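Local coordinates for protein ElaA (Escherichia coli, PDB 5Z6N) that probably acts as an N-acetyltransferase of the GNAT superfamily, transferring an acetyl group from acetyl coenzyme A to an amine, at residues V60-I65 with I77-V82. Residues are numbered along the deposited sequence; the frame is centred on the assembly and turned at random.
Sequences VAYARI and IGRVIV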
# COMPACT_ATOMS: atom_id res chain seq x y z
N VAL B 60 -0.29 -8.44 13.27
CA VAL B 60 -0.41 -7.58 14.43
C VAL B 60 0.93 -7.00 14.87
O VAL B 60 1.01 -6.38 15.93
CB VAL B 60 -1.09 -8.32 15.59
CG1 VAL B 60 -2.48 -8.80 15.17
CG2 VAL B 60 -0.24 -9.49 16.05
N ALA B 61 1.98 -7.17 14.07
CA ALA B 61 3.30 -6.64 14.38
C ALA B 61 4.16 -6.71 13.13
O ALA B 61 4.07 -7.69 12.37
CB ALA B 61 3.96 -7.41 15.53
N TYR B 62 4.99 -5.70 12.92
CA TYR B 62 5.76 -5.62 11.68
C TYR B 62 6.94 -4.67 11.86
O TYR B 62 6.84 -3.67 12.58
CB TYR B 62 4.88 -5.14 10.51
CG TYR B 62 5.67 -4.84 9.25
CD1 TYR B 62 5.92 -5.83 8.32
CD2 TYR B 62 6.17 -3.57 9.00
CE1 TYR B 62 6.63 -5.58 7.18
CE2 TYR B 62 6.89 -3.31 7.86
CZ TYR B 62 7.12 -4.32 6.96
OH TYR B 62 7.84 -4.07 5.81
N ALA B 63 8.03 -4.98 11.17
CA ALA B 63 9.16 -4.08 11.01
C ALA B 63 9.97 -4.53 9.81
O ALA B 63 10.04 -5.72 9.50
CB ALA B 63 10.04 -4.04 12.27
N ARG B 64 10.56 -3.56 9.11
CA ARG B 64 11.39 -3.85 7.95
C ARG B 64 12.81 -3.36 8.19
O ARG B 64 13.06 -2.45 8.99
CB ARG B 64 10.83 -3.22 6.67
CG ARG B 64 11.49 -1.91 6.27
CD ARG B 64 10.90 -1.37 4.96
NE ARG B 64 11.12 0.07 4.85
CZ ARG B 64 10.67 0.80 3.84
NH1 ARG B 64 9.98 0.24 2.85
NH2 ARG B 64 10.90 2.11 3.80
N ILE B 65 13.75 -4.00 7.49
CA ILE B 65 15.17 -3.82 7.70
C ILE B 65 15.81 -3.48 6.36
O ILE B 65 15.73 -4.28 5.42
CB ILE B 65 15.81 -5.08 8.30
CG1 ILE B 65 15.10 -5.48 9.59
CG2 ILE B 65 17.28 -4.86 8.52
CD1 ILE B 65 15.56 -6.82 10.12
N ILE B 77 16.42 0.14 10.70
CA ILE B 77 15.14 -0.41 11.13
C ILE B 77 14.08 0.67 10.97
O ILE B 77 14.33 1.84 11.27
CB ILE B 77 15.19 -0.91 12.59
CG1 ILE B 77 16.18 -2.06 12.74
CG2 ILE B 77 13.81 -1.35 13.06
CD1 ILE B 77 16.25 -2.60 14.15
N GLY B 78 12.91 0.29 10.48
CA GLY B 78 11.83 1.24 10.29
C GLY B 78 10.51 0.53 10.11
O GLY B 78 10.44 -0.70 10.03
N ARG B 79 9.45 1.34 10.05
CA ARG B 79 8.07 0.87 9.89
C ARG B 79 7.60 0.04 11.08
O ARG B 79 6.77 -0.86 10.94
CB ARG B 79 7.90 0.08 8.59
CG ARG B 79 8.21 0.85 7.32
CD ARG B 79 7.49 2.18 7.30
NE ARG B 79 7.11 2.58 5.95
CZ ARG B 79 7.89 3.29 5.15
NH1 ARG B 79 7.48 3.62 3.93
NH2 ARG B 79 9.10 3.66 5.54
N VAL B 80 8.11 0.36 12.27
CA VAL B 80 7.85 -0.46 13.46
C VAL B 80 6.40 -0.31 13.88
O VAL B 80 5.93 0.80 14.17
CB VAL B 80 8.80 -0.06 14.60
CG1 VAL B 80 8.53 -0.90 15.84
CG2 VAL B 80 10.26 -0.20 14.14
N ILE B 81 5.67 -1.43 13.91
CA ILE B 81 4.23 -1.40 14.18
C ILE B 81 3.85 -2.49 15.17
O ILE B 81 4.36 -3.61 15.12
CB ILE B 81 3.39 -1.58 12.90
CG1 ILE B 81 3.77 -0.55 11.84
CG2 ILE B 81 1.91 -1.45 13.23
CD1 ILE B 81 3.04 -0.73 10.54
N VAL B 82 2.94 -2.14 16.07
CA VAL B 82 2.05 -3.08 16.75
C VAL B 82 0.62 -2.65 16.45
O VAL B 82 0.31 -1.46 16.48
CB VAL B 82 2.31 -3.11 18.27
CG1 VAL B 82 1.25 -3.96 18.96
CG2 VAL B 82 3.71 -3.62 18.57
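R79 lies side by side with both R64 and Y62, pointing the same way as each; R64 and Y62 share one face of an antiparallel hairpin. The R64 chain, extended from CG to NE, brings its CZ over one face of the R79 guanidinium, offset toward the rim, with the two planes 49° apart. Two like charges thus meet, R64 NH2 lying near R79 NH2 without a hydrogen bond; acids from outside the hairpin probably offset the repulsion, D40 and D43 by salt bridges to R64 and D38 by one to R79. An alanine in place of R64 would probably leave D43 without this salt-bridge mate and one face of the R79 guanidinium without the R64 group over it. Nearer the backbone, R79 CB lies at the edge of the Y62 ring, in its plane, 3.6 Å from Y62 CE2. In the backbone, Y62 and I81 exchange two hydrogen bonds, as do R64 and G78, but the register slips by one between them. This beta bulge, with R79 at phi 65°, directs R79 CB toward strand 59-67; a bulge in this strand is a hallmark of the GNAT fold, commonly at the acetyl coenzyme A site. R64 N to G78 O, at 3.0 Å, is nearly straight (172°). The hairpin lies between strands 49-54 and 112-117; Y62 and I81 pack against helix 14-31, whereas A63, I65 and V82 meet helix 91-106 across the opposite face.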